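Side-chain contacts in Asp/Glu-specific dipeptidyl-peptidase (Flavobacterium psychrophilum, PDB 5JXF), which removes dipeptides from the N-terminus of oligopeptides as a serine protease, with strict specificity for an acidic residue at the P1 position: residues A[66-69]-A[70-73]; A[98-101]-A[102-106]; A[115-119]-A[120-124]; A[180-183]-A[184-187]; A[666-669]-A[670-674]. All coordinates share one frame; numbering follows the deposited sequence.

Interaction 1: residues A[66-69]-A[70-73]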
loop_
_atom_site.group_PDB
_atom_site.type_symbol
_atom_site.label_atom_id
_atom_site.label_comp_id
_atom_site.label_asym_id
_atom_site.label_seq_id
_atom_site.Cartn_x
_atom_site.Cartn_y
_atom_site.Cartn_z
ATOM N N ILE A 66 -2.781 30.569 -27.150
ATOM C CA ILE A 66 -2.196 29.232 -27.092
ATOM C C ILE A 66 -1.533 28.886 -28.410
ATOM O O ILE A 66 -0.426 28.347 -28.431
ATOM C CB ILE A 66 -3.262 28.151 -26.767
ATOM C CG1 ILE A 66 -3.955 28.466 -25.428
ATOM C CG2 ILE A 66 -2.633 26.759 -26.782
ATOM C CD1 ILE A 66 -5.145 27.581 -25.106
ATOM N N TYR A 67 -2.224 29.195 -29.508
ATOM C CA TYR A 67 -1.693 28.962 -30.851
ATOM C C TYR A 67 -2.030 30.120 -31.809
ATOM O O TYR A 67 -3.178 30.543 -31.909
ATOM C CB TYR A 67 -2.231 27.647 -31.437
ATOM C CG TYR A 67 -1.744 27.364 -32.852
ATOM C CD1 TYR A 67 -0.586 26.638 -33.072
ATOM C CD2 TYR A 67 -2.441 27.838 -33.958
ATOM C CE1 TYR A 67 -0.132 26.378 -34.352
ATOM C CE2 TYR A 67 -1.991 27.595 -35.255
ATOM C CZ TYR A 67 -0.838 26.860 -35.444
ATOM O OH TYR A 67 -0.387 26.604 -36.716
ATOM N N SER A 68 -1.021 30.602 -32.524
ATOM C CA SER A 68 -1.206 31.667 -33.511
ATOM C C SER A 68 -0.083 31.653 -34.540
ATOM O O SER A 68 1.035 31.260 -34.220
ATOM C CB SER A 68 -1.257 33.029 -32.817
ATOM O OG SER A 68 -1.370 34.076 -33.775
ATOM N N VAL A 69 -0.375 32.076 -35.769
ATOM C CA VAL A 69 0.674 32.259 -36.772
ATOM C C VAL A 69 0.911 33.741 -37.025
ATOM O O VAL A 69 1.817 34.122 -37.765
ATOM C CB VAL A 69 0.337 31.561 -38.102
ATOM C CG1 VAL A 69 0.127 30.060 -37.868
ATOM C CG2 VAL A 69 -0.885 32.202 -38.753
ATOM N N ASN A 70 0.086 34.569 -36.393
ATOM C CA ASN A 70 0.209 36.008 -36.500
ATOM C C ASN A 70 1.207 36.583 -35.513
ATOM O O ASN A 70 1.873 37.564 -35.808
ATOM C CB ASN A 70 -1.157 36.667 -36.298
ATOM C CG ASN A 70 -2.103 36.404 -37.456
ATOM O OD1 ASN A 70 -1.669 36.128 -38.579
ATOM N ND2 ASN A 70 -3.400 36.499 -37.192
ATOM N N HIS A 71 1.310 35.968 -34.337
ATOM C CA HIS A 71 2.145 36.508 -33.279
ATOM C C HIS A 71 2.620 35.400 -32.333
ATOM O O HIS A 71 2.291 34.228 -32.523
ATOM C CB HIS A 71 1.367 37.580 -32.517
ATOM C CG HIS A 71 0.007 37.133 -32.067
ATOM N ND1 HIS A 71 -0.176 36.120 -31.151
ATOM C CD2 HIS A 71 -1.232 37.558 -32.409
ATOM C CE1 HIS A 71 -1.469 35.942 -30.949
ATOM N NE2 HIS A 71 -2.131 36.804 -31.698
ATOM N N SER A 72 3.420 35.747 -31.334
ATOM C CA SER A 72 3.911 34.706 -30.414
ATOM C C SER A 72 2.745 34.082 -29.672
ATOM O O SER A 72 1.692 34.698 -29.544
ATOM C CB SER A 72 4.912 35.276 -29.417
ATOM O OG SER A 72 4.260 36.176 -28.536
ATOM N N SER A 73 2.929 32.851 -29.204
ATOM C CA SER A 73 1.905 32.147 -28.423
ATOM C C SER A 73 2.543 31.074 -27.543
ATOM O O SER A 73 3.767 30.908 -27.569
ATOM C CB SER A 73 0.872 31.509 -29.341
ATOM O OG SER A 73 1.480 30.505 -30.130
HETATM O O HOH W 1 3.175 31.343 -32.075
#
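Ser68 OG takes two backbone N-H groups: Asn70 N at 3.0 Å, with 143° at the hydrogen, and His71 N in a weak bond at 3.3 Å. The hydroxyl can face both because OG stands anti to its own N (chi1 177°). The His71 imidazole closes over this group, and Ser68 OG sits 3.3 Å above the ring plane, over its centre. The ring is held there by His71 ND1, which donates nearly straight to Ser72 O at 2.8 Å. Ser68 and Ser73 form the buried, closely packed part; a water joins them, 3.0 Å from Ser68 O and 2.7 Å from Ser73 OG. Val69, Asn70 and His71 form the loose outer side, open to solvent. An alanine in place of Ser68 would probably leave the N-H groups of Asn70 and His71 without their shared acceptor and the His71 ring face without the oxygen against it. At the inner end, Ile66 packs on Met281 and Met283 of strand 279-284, while Tyr67 OH bonds to Ile144 N. Asn70 N on Ser68 OG makes an ST turn, supplemented by the weak His71 N bond, in the loop between helix 63-66 and strand 80-81.

Interaction 2: residues A[98-101]-A[102-106]. With ARG (arginine), chain E.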
loop_
_atom_site.group_PDB
_atom_site.type_symbol
_atom_site.label_atom_id
_atom_site.label_comp_id
_atom_site.label_asym_id
_atom_site.label_seq_id
_atom_site.Cartn_x
_atom_site.Cartn_y
_atom_site.Cartn_z
ATOM N N THR A 98 12.537 20.229 -18.186
ATOM C CA THR A 98 11.902 18.959 -18.514
ATOM C C THR A 98 11.991 18.003 -17.288
ATOM O O THR A 98 12.311 18.446 -16.183
ATOM C CB THR A 98 12.534 18.315 -19.791
ATOM O OG1 THR A 98 11.717 17.227 -20.236
ATOM C CG2 THR A 98 13.956 17.806 -19.537
ATOM N N ASN A 99 11.674 16.727 -17.468
ATOM C CA ASN A 99 11.774 15.733 -16.358
ATOM C C ASN A 99 13.189 15.257 -16.127
ATOM O O ASN A 99 14.015 15.278 -17.039
ATOM C CB ASN A 99 10.928 14.475 -16.623
ATOM C CG ASN A 99 9.453 14.721 -16.509
ATOM O OD1 ASN A 99 8.640 13.936 -17.003
ATOM N ND2 ASN A 99 9.091 15.805 -15.846
ATOM N N HIS A 100 13.455 14.759 -14.928
ATOM C CA HIS A 100 14.720 14.093 -14.666
ATOM C C HIS A 100 14.880 12.816 -15.502
ATOM O O HIS A 100 15.970 12.518 -15.995
ATOM C CB HIS A 100 14.857 13.780 -13.165
ATOM C CG HIS A 100 16.169 13.160 -12.797
ATOM N ND1 HIS A 100 16.316 11.809 -12.571
ATOM C CD2 HIS A 100 17.396 13.705 -12.633
ATOM C CE1 HIS A 100 17.572 11.550 -12.259
ATOM N NE2 HIS A 100 18.251 12.683 -12.301
ATOM N N HIS A 101 13.808 12.062 -15.698
ATOM C CA HIS A 101 13.984 10.852 -16.487
ATOM C C HIS A 101 14.052 11.147 -18.011
ATOM O O HIS A 101 14.503 10.299 -18.766
ATOM C CB HIS A 101 12.905 9.809 -16.167
ATOM C CG HIS A 101 11.546 10.117 -16.717
ATOM N ND1 HIS A 101 10.532 10.639 -15.939
ATOM C CD2 HIS A 101 11.015 9.924 -17.947
ATOM C CE1 HIS A 101 9.442 10.776 -16.672
ATOM N NE2 HIS A 101 9.710 10.356 -17.896
ATOM N N CYS A 102 13.668 12.348 -18.441
ATOM C CA CYS A 102 13.921 12.773 -19.839
ATOM C C CYS A 102 15.392 13.169 -20.026
ATOM O O CYS A 102 16.029 12.814 -21.019
ATOM C CB CYS A 102 13.037 13.951 -20.234
ATOM S SG CYS A 102 11.283 13.704 -20.031
ATOM N N GLY A 103 15.925 13.918 -19.069
ATOM C CA GLY A 103 17.345 14.218 -19.056
ATOM C C GLY A 103 18.234 13.040 -18.677
ATOM O O GLY A 103 19.460 13.112 -18.828
ATOM N N PHE A 104 17.622 11.961 -18.190
ATOM C CA PHE A 104 18.347 10.835 -17.566
ATOM C C PHE A 104 19.430 10.241 -18.474
ATOM O O PHE A 104 20.587 10.093 -18.068
ATOM C CB PHE A 104 17.344 9.754 -17.160
ATOM C CG PHE A 104 17.846 8.794 -16.095
ATOM C CD1 PHE A 104 17.940 9.187 -14.772
ATOM C CD2 PHE A 104 18.178 7.485 -16.421
ATOM C CE1 PHE A 104 18.385 8.302 -13.802
ATOM C CE2 PHE A 104 18.620 6.595 -15.450
ATOM C CZ PHE A 104 18.726 7.006 -14.145
ATOM N N ASP A 105 19.059 9.926 -19.709
ATOM C CA ASP A 105 20.000 9.327 -20.647
ATOM C C ASP A 105 21.207 10.244 -20.865
ATOM O O ASP A 105 22.342 9.773 -20.927
ATOM C CB ASP A 105 19.312 9.011 -21.980
ATOM C CG ASP A 105 20.216 8.246 -22.935
ATOM O OD1 ASP A 105 20.557 7.083 -22.611
ATOM O OD2 ASP A 105 20.587 8.795 -23.998
ATOM N N ALA A 106 20.960 11.549 -20.950
ATOM C CA ALA A 106 22.035 12.537 -21.001
ATOM C C ALA A 106 22.866 12.574 -19.704
ATOM O O ALA A 106 24.092 12.674 -19.735
ATOM C CB ALA A 106 21.461 13.914 -21.291
HETATM N N ARG E . 6.495 6.589 -15.182
HETATM C CA ARG E . 7.168 7.687 -15.861
HETATM C C ARG E . 6.671 7.739 -17.311
HETATM O O ARG E . 6.770 6.753 -18.033
HETATM C CB ARG E . 8.691 7.515 -15.799
HETATM C CG ARG E . 9.281 7.593 -14.383
HETATM C CD ARG E . 10.787 7.319 -14.380
HETATM N NE ARG E . 11.098 6.003 -14.931
HETATM C CZ ARG E . 11.211 4.889 -14.202
HETATM N NH1 ARG E . 11.050 4.930 -12.880
HETATM N NH2 ARG E . 11.494 3.729 -14.793
HETATM O O HOH W 2 16.112 9.747 -20.850
#
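His100 and Phe104 bring their rings together one helical turn apart, with planes at 72°: His100 CE1 lies at the edge of the phenyl ring, near its plane, 3.5 Å from Phe104 CD1. His100 ND1 is buried here without a polar partner in the model. The next ring, His101, has Asn99 CB over one face and, over the opposite face, CB of the arginine of the bound Arg-Asp dipeptide, 3.4 Å above the plane. Cys102 SG also approaches this imidazole, obliquely, 4.6 Å from its centroid, and the sulfur rests 3.5 Å from Asn99 CB. The His101 ring reaches the ligand because its CG is set between the backbone N and the carbonyl carbon (chi1 74°). His101 ND1 bonds to Asp237 OD2 and NE2 to Ser662 OG, consistent with a Ser-His-Asp charge relay, probably the catalytic triad. The helix starts on Asn99 O, which accepts from Gly103 N at 3.1 Å and weakly from Cys102 N at 3.3 Å. Where the helix kinks, a water bridges His101 O, at 2.7 Å, to Cys102 O and Asp105 N. Helix 100-109 thus leaves strand 95-98, with Thr98 packed on Phe241 of strand 239-245, Cys102 on Cys85 of strand 85-89, and Asn99 on Leu676 and Phe678 of strand 673-680.

Interaction 3: residues A[115-119]-A[120-124]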
loop_
_atom_site.group_PDB
_atom_site.type_symbol
_atom_site.label_atom_id
_atom_site.label_comp_id
_atom_site.label_asym_id
_atom_site.label_seq_id
_atom_site.Cartn_x
_atom_site.Cartn_y
_atom_site.Cartn_z
ATOM N N HIS A 115 32.888 11.136 -11.563
ATOM C CA HIS A 115 31.862 12.156 -11.723
ATOM C C HIS A 115 30.449 11.579 -11.868
ATOM O O HIS A 115 29.840 11.661 -12.941
ATOM C CB HIS A 115 32.206 13.019 -12.925
ATOM C CG HIS A 115 33.482 13.762 -12.746
ATOM N ND1 HIS A 115 33.685 14.617 -11.685
ATOM C CD2 HIS A 115 34.641 13.737 -13.443
ATOM C CE1 HIS A 115 34.909 15.108 -11.750
ATOM N NE2 HIS A 115 35.508 14.594 -12.809
ATOM N N ASP A 116 29.919 11.049 -10.767
ATOM C CA ASP A 116 28.625 10.362 -10.749
ATOM C C ASP A 116 27.458 11.345 -10.638
ATOM O O ASP A 116 26.893 11.525 -9.562
ATOM C CB ASP A 116 28.594 9.352 -9.592
ATOM C CG ASP A 116 27.427 8.379 -9.681
ATOM O OD1 ASP A 116 26.680 8.444 -10.676
ATOM O OD2 ASP A 116 27.281 7.528 -8.767
ATOM N N TYR A 117 27.096 11.961 -11.764
ATOM C CA TYR A 117 25.998 12.924 -11.809
ATOM C C TYR A 117 24.647 12.272 -11.576
ATOM O O TYR A 117 23.724 12.927 -11.095
ATOM C CB TYR A 117 25.977 13.668 -13.150
ATOM C CG TYR A 117 27.248 14.427 -13.423
ATOM C CD1 TYR A 117 27.654 15.448 -12.578
ATOM C CD2 TYR A 117 28.041 14.127 -14.523
ATOM C CE1 TYR A 117 28.816 16.149 -12.809
ATOM C CE2 TYR A 117 29.212 14.828 -14.766
ATOM C CZ TYR A 117 29.593 15.841 -13.902
ATOM O OH TYR A 117 30.753 16.548 -14.124
ATOM N N LEU A 118 24.523 11.000 -11.949
ATOM C CA LEU A 118 23.338 10.220 -11.608
ATOM C C LEU A 118 23.083 10.343 -10.099
ATOM O O LEU A 118 22.006 10.746 -9.675
ATOM C CB LEU A 118 23.504 8.747 -12.020
ATOM C CG LEU A 118 23.414 8.443 -13.527
ATOM C CD1 LEU A 118 23.935 7.052 -13.873
ATOM C CD2 LEU A 118 21.982 8.595 -14.018
ATOM N N THR A 119 24.100 10.036 -9.296
ATOM C CA THR A 119 23.969 10.099 -7.842
ATOM C C THR A 119 23.966 11.534 -7.314
ATOM O O THR A 119 23.102 11.907 -6.532
ATOM C CB THR A 119 25.095 9.322 -7.148
ATOM O OG1 THR A 119 25.119 7.976 -7.639
ATOM C CG2 THR A 119 24.876 9.295 -5.629
ATOM N N ASN A 120 24.917 12.340 -7.771
ATOM C CA ASN A 120 25.178 13.649 -7.170
ATOM C C ASN A 120 24.414 14.826 -7.765
ATOM O O ASN A 120 24.396 15.924 -7.198
ATOM C CB ASN A 120 26.674 13.925 -7.249
ATOM C CG ASN A 120 27.469 12.992 -6.357
ATOM O OD1 ASN A 120 27.034 12.661 -5.250
ATOM N ND2 ASN A 120 28.618 12.536 -6.842
ATOM N N GLY A 121 23.783 14.602 -8.913
ATOM C CA GLY A 121 23.203 15.700 -9.643
ATOM C C GLY A 121 24.303 16.480 -10.334
ATOM O O GLY A 121 25.476 16.082 -10.317
ATOM N N PHE A 122 23.927 17.596 -10.948
ATOM C CA PHE A 122 24.872 18.400 -11.706
ATOM C C PHE A 122 24.320 19.803 -11.869
ATOM O O PHE A 122 23.121 19.976 -12.086
ATOM C CB PHE A 122 25.153 17.767 -13.079
ATOM C CG PHE A 122 25.785 18.712 -14.059
ATOM C CD1 PHE A 122 25.003 19.469 -14.911
ATOM C CD2 PHE A 122 27.155 18.866 -14.103
ATOM C CE1 PHE A 122 25.579 20.350 -15.790
ATOM C CE2 PHE A 122 27.731 19.740 -14.986
ATOM C CZ PHE A 122 26.945 20.484 -15.829
ATOM N N TRP A 123 25.194 20.808 -11.768
ATOM C CA TRP A 123 24.764 22.202 -11.825
ATOM C C TRP A 123 25.803 23.135 -12.446
ATOM O O TRP A 123 26.821 23.451 -11.832
ATOM C CB TRP A 123 24.394 22.690 -10.428
ATOM C CG TRP A 123 23.254 21.909 -9.880
ATOM C CD1 TRP A 123 23.329 20.819 -9.070
ATOM C CD2 TRP A 123 21.864 22.103 -10.168
ATOM N NE1 TRP A 123 22.077 20.337 -8.815
ATOM C CE2 TRP A 123 21.155 21.109 -9.468
ATOM C CE3 TRP A 123 21.149 23.029 -10.936
ATOM C CZ2 TRP A 123 19.768 21.018 -9.500
ATOM C CZ3 TRP A 123 19.774 22.936 -10.976
ATOM C CH2 TRP A 123 19.095 21.932 -10.265
ATOM N N ALA A 124 25.523 23.565 -13.676
ATOM C CA ALA A 124 26.371 24.509 -14.387
ATOM C C ALA A 124 26.313 25.875 -13.734
ATOM O O ALA A 124 25.319 26.583 -13.865
ATOM C CB ALA A 124 25.949 24.603 -15.849
#
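Asp116 O accepts the N-H of Asn120 at 2.8 Å, in the carbonyl plane and nearly straight (162° at the hydrogen), a backbone bond of the single-turn helix 117-120. Asp116 is its N-cap: OD1 turns back over the helix end and receives Thr119 N in a weak bond of 3.3 Å, while OD2 accepts from Thr119 OG1, in a very short bond, and from Asn328 ND2. At the other end Tyr117 O takes Gly121 N at 2.8 Å, a more bent bond with the donor tilted from the carbonyl plane. Gly121 leaves the helix with positive phi, a conformation that suits a residue without a side chain, and the chain passes directly into strand 122-123, where the Phe122 backbone bonds to that of Ala214.

The turn brings two rings together in a T-shaped stack. Phe122 points its edge at the face of Tyr117, the planes at 83° and the centroids 5.1 Å apart; the closest ring atoms are Phe122 CD2 and Tyr117 CE1, at 3.4 Å. With CG anti to the strand nitrogen (chi1 163°), Phe122 reaches back to the helix. The other face of the tyrosine is covered by His115 O, 3.4 Å above the plane, so the ring is wedged between backbone oxygen and phenyl edge. Leu118 faces away from this pair and packs on Phe104 and Ile107 of helix 100-109. Gly121 O lies in the plane of the tyrosine ring at its edge, 3.2 Å from Tyr117 CD1.

Interaction 4: residues A[180-183]-A[184-187]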
loop_
_atom_site.group_PDB
_atom_site.type_symbol
_atom_site.label_atom_id
_atom_site.label_comp_id
_atom_site.label_asym_id
_atom_site.label_seq_id
_atom_site.Cartn_x
_atom_site.Cartn_y
_atom_site.Cartn_z
ATOM N N ALA A 180 6.140 25.149 -48.275
ATOM C CA ALA A 180 6.989 26.313 -48.064
ATOM C C ALA A 180 7.438 26.434 -46.605
ATOM O O ALA A 180 6.643 26.350 -45.669
ATOM C CB ALA A 180 6.277 27.583 -48.517
ATOM N N LYS A 181 8.741 26.634 -46.446
ATOM C CA LYS A 181 9.391 26.761 -45.156
ATOM C C LYS A 181 10.576 27.692 -45.360
ATOM O O LYS A 181 10.967 27.954 -46.498
ATOM C CB LYS A 181 9.841 25.387 -44.641
ATOM C CG LYS A 181 10.883 24.709 -45.546
ATOM C CD LYS A 181 11.305 23.329 -45.021
ATOM C CE LYS A 181 12.494 22.789 -45.820
ATOM N NZ LYS A 181 13.716 23.634 -45.608
ATOM N N GLU A 182 11.144 28.206 -44.280
ATOM C CA GLU A 182 12.420 28.899 -44.378
ATOM C C GLU A 182 13.543 27.875 -44.552
ATOM O O GLU A 182 13.328 26.676 -44.359
ATOM C CB GLU A 182 12.660 29.785 -43.139
ATOM C CG GLU A 182 11.566 30.812 -42.895
ATOM C CD GLU A 182 11.546 31.934 -43.934
ATOM O OE1 GLU A 182 12.572 32.143 -44.615
ATOM O OE2 GLU A 182 10.504 32.613 -44.059
ATOM N N ALA A 183 14.737 28.348 -44.896
ATOM C CA ALA A 183 15.877 27.463 -45.152
ATOM C C ALA A 183 16.333 26.677 -43.920
ATOM O O ALA A 183 16.927 25.611 -44.046
ATOM C CB ALA A 183 17.038 28.261 -45.679
ATOM N N TRP A 184 16.092 27.221 -42.739
ATOM C CA TRP A 184 16.640 26.632 -41.530
ATOM C C TRP A 184 15.621 25.685 -40.909
ATOM O O TRP A 184 15.890 25.000 -39.914
ATOM C CB TRP A 184 17.077 27.734 -40.548
ATOM C CG TRP A 184 15.996 28.674 -40.113
ATOM C CD1 TRP A 184 15.161 28.520 -39.031
ATOM C CD2 TRP A 184 15.639 29.930 -40.719
ATOM N NE1 TRP A 184 14.304 29.587 -38.943
ATOM C CE2 TRP A 184 14.576 30.470 -39.957
ATOM C CE3 TRP A 184 16.112 30.646 -41.823
ATOM C CZ2 TRP A 184 13.976 31.696 -40.268
ATOM C CZ3 TRP A 184 15.517 31.870 -42.137
ATOM C CH2 TRP A 184 14.460 32.382 -41.359
ATOM N N GLN A 185 14.459 25.626 -41.540
ATOM C CA GLN A 185 13.356 24.858 -41.034
ATOM C C GLN A 185 13.199 23.539 -41.757
ATOM O O GLN A 185 13.785 23.326 -42.824
ATOM C CB GLN A 185 12.061 25.663 -41.137
ATOM C CG GLN A 185 12.105 26.957 -40.329
ATOM C CD GLN A 185 10.932 27.878 -40.628
ATOM O OE1 GLN A 185 10.243 27.748 -41.660
ATOM N NE2 GLN A 185 10.700 28.823 -39.733
ATOM N N GLU A 186 12.373 22.679 -41.175
ATOM C CA GLU A 186 12.110 21.332 -41.681
ATOM C C GLU A 186 10.622 21.005 -41.646
ATOM O O GLU A 186 9.902 21.408 -40.727
ATOM C CB GLU A 186 12.870 20.285 -40.868
ATOM C CG GLU A 186 14.358 20.256 -41.121
ATOM C CD GLU A 186 15.095 19.453 -40.070
ATOM O OE1 GLU A 186 14.727 18.263 -39.859
ATOM O OE2 GLU A 186 16.032 20.022 -39.452
ATOM N N ASN A 187 10.176 20.267 -42.656
ATOM C CA ASN A 187 8.819 19.771 -42.702
ATOM C C ASN A 187 8.753 18.327 -42.242
ATOM O O ASN A 187 9.704 17.573 -42.441
ATOM C CB ASN A 187 8.272 19.912 -44.110
ATOM C CG ASN A 187 8.134 21.348 -44.502
ATOM O OD1 ASN A 187 8.049 22.215 -43.625
ATOM N ND2 ASN A 187 8.132 21.629 -45.811
#
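A type I beta turn from Glu182 to Gln185 carries the chain into strand 186-192, closed by Gln185 N bonding to Glu182 O at 3.2 Å. The glutamine side chain braces the same corner: its OE1 takes Glu182 N at 2.8 Å, from above the amide plane and with 166° at the hydrogen. Lys181 reaches across to the strand, its chain curling at the last torsion (chi4 66°) to bring NZ 2.8 Å from Gln185 O; a weaker bond joins NZ to Glu182 O. The lysine methylenes cross Asn187, with CD 3.7 Å from its ND2. On the outer side Glu182 CB sits over the face of the Trp184 six-membered ring, 3.5 Å from its centroid, a CH-pi contact. The glutamate then bends so that its carboxylate lies alongside the indole, the two planes 22° apart. An alanine replacing Trp184 would probably uncover Glu182 CB and deprive Glu204 of one of its N-H partners. Glu204 OE2, on strand 197-214, is gripped by both Trp184 NE1 and Gln185 NE2, while His250 stacks on the indole. Just past the turn, Asn187 ND2 reaches Thr176 O and Phe179 O, tying the end of helix 162-178 to the antiparallel pair 186-192 and 197-214.

Interaction 5: residues A[666-669]-A[670-674]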
loop_
_atom_site.group_PDB
_atom_site.type_symbol
_atom_site.label_atom_id
_atom_site.label_comp_id
_atom_site.label_asym_id
_atom_site.label_seq_id
_atom_site.Cartn_x
_atom_site.Cartn_y
_atom_site.Cartn_z
ATOM N N ALA A 666 2.543 22.339 -17.032
ATOM C CA ALA A 666 1.173 22.615 -16.655
ATOM C C ALA A 666 1.069 24.105 -16.367
ATOM O O ALA A 666 1.832 24.652 -15.563
ATOM C CB ALA A 666 0.730 21.761 -15.427
ATOM N N VAL A 667 0.139 24.764 -17.052
ATOM C CA VAL A 667 -0.063 26.183 -16.866
ATOM C C VAL A 667 -1.429 26.480 -16.289
ATOM O O VAL A 667 -2.390 25.741 -16.498
ATOM C CB VAL A 667 0.099 26.971 -18.203
ATOM C CG1 VAL A 667 1.505 26.768 -18.735
ATOM C CG2 VAL A 667 -0.961 26.547 -19.213
ATOM N N ASP A 668 -1.501 27.592 -15.572
ATOM C CA ASP A 668 -2.729 28.016 -14.902
ATOM C C ASP A 668 -3.625 28.792 -15.873
ATOM O O ASP A 668 -3.371 28.827 -17.101
ATOM C CB ASP A 668 -2.380 28.873 -13.664
ATOM C CG ASP A 668 -1.679 30.227 -14.035
ATOM O OD1 ASP A 668 -1.645 30.599 -15.221
ATOM O OD2 ASP A 668 -1.152 30.920 -13.140
ATOM N N ALA A 669 -4.636 29.453 -15.315
ATOM C CA ALA A 669 -5.621 30.184 -16.107
ATOM C C ALA A 669 -5.022 31.328 -16.925
ATOM O O ALA A 669 -5.551 31.661 -17.994
ATOM C CB ALA A 669 -6.724 30.725 -15.202
ATOM N N GLN A 670 -3.945 31.935 -16.428
ATOM C CA GLN A 670 -3.317 33.061 -17.126
ATOM C C GLN A 670 -2.134 32.637 -17.986
ATOM O O GLN A 670 -1.488 33.478 -18.603
ATOM C CB GLN A 670 -2.845 34.131 -16.133
ATOM C CG GLN A 670 -3.956 34.836 -15.371
ATOM C CD GLN A 670 -4.366 34.087 -14.104
ATOM O OE1 GLN A 670 -3.802 33.033 -13.774
ATOM N NE2 GLN A 670 -5.345 34.634 -13.383
ATOM N N GLY A 671 -1.834 31.341 -18.028
ATOM C CA GLY A 671 -0.726 30.877 -18.848
ATOM C C GLY A 671 0.628 30.856 -18.159
ATOM O O GLY A 671 1.667 30.723 -18.815
ATOM N N ASN A 672 0.609 30.970 -16.831
ATOM C CA ASN A 672 1.795 30.813 -15.997
ATOM C C ASN A 672 2.090 29.367 -15.653
ATOM O O ASN A 672 1.175 28.591 -15.369
ATOM C CB ASN A 672 1.634 31.613 -14.694
ATOM C CG ASN A 672 1.215 33.047 -14.948
ATOM O OD1 ASN A 672 2.003 33.857 -15.435
ATOM N ND2 ASN A 672 -0.038 33.362 -14.645
ATOM N N LEU A 673 3.372 29.017 -15.653
ATOM C CA LEU A 673 3.801 27.678 -15.289
ATOM C C LEU A 673 3.562 27.401 -13.808
ATOM O O LEU A 673 4.108 28.102 -12.963
ATOM C CB LEU A 673 5.279 27.476 -15.592
ATOM C CG LEU A 673 5.704 26.008 -15.468
ATOM C CD1 LEU A 673 4.954 25.198 -16.505
ATOM C CD2 LEU A 673 7.214 25.828 -15.602
ATOM N N ILE A 674 2.778 26.368 -13.506
ATOM C CA ILE A 674 2.504 25.969 -12.116
ATOM C C ILE A 674 2.926 24.522 -11.792
ATOM O O ILE A 674 3.103 24.159 -10.621
ATOM C CB ILE A 674 1.017 26.101 -11.779
ATOM C CG1 ILE A 674 0.164 25.551 -12.927
ATOM C CG2 ILE A 674 0.669 27.531 -11.461
ATOM C CD1 ILE A 674 -1.310 25.354 -12.564
#
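Asp668 reaches across a beta hairpin to Asn672, gathering N-H groups at the type I turn from Asp668 to Gly671 that joins strands 665-667 and 673-680. Its CG stands between the backbone N and the carbonyl carbon (chi1 65°), which folds the carboxylate in over the turn. OD1 receives Asn672 N at 2.8 Å, from above the carboxylate plane, and Gln670 N more weakly at 2.9 Å, the bond of an Asx turn. OD2 uses its syn lone pair for Asn672 ND2 at 3.1 Å, with the acceptor in the plane of the asparagine amide. That amide is turned upright to the carboxylate, planes 89° apart, and its ND2 touches both oxygens, the bond to OD1 being weak. These N-H groups probably offset much of the buried charge.

Gln670 bends at its second torsion, bringing OE1 within 3.4 Å of Asp668 OD2; these are two acceptors, without a bond. On the strands, Ile674 has CG1 in the cramped place between N and carbonyl carbon (chi1 44°), which lays CG1 3.2 Å from Ala666 O and CD1 3.8 Å from Asp668 CB. Val667 and Leu673 form an antiparallel non-hydrogen-bonded pair, their side chains on one face, flanked by the bonds Ile674 N to Ala666 O and Asp668 N to Asn672 O. Val667 also packs on Met281 of strand 279-284. Asn672 O has a second neighbour in Val667 CA, 3.1 Å away in a CA-H...O contact.

The five contacts follow one another along the chain, each local to a continuous segment; none nests in or crosses another. Interaction 1 turns the chain between helix 63-66 and strand 80-81. Interaction 2 starts helix 100-109 at the active site, and interaction 3 spans helix 117-120 and enters strand 122-123. These two touch, Phe104 CE1 lying 3.6 Å from Leu118 CD2. Interaction 4 is a turn into strand 186-192, so interactions 3 and 4 both reach the sheet containing strand 197-214, though their nearest atoms are about 26 Å apart. Interaction 5, a hairpin turn in the second antiparallel sheet, approaches interaction 1 to about 7 Å between nearest atoms; Ile66 and Val667 both pack on strand 279-284.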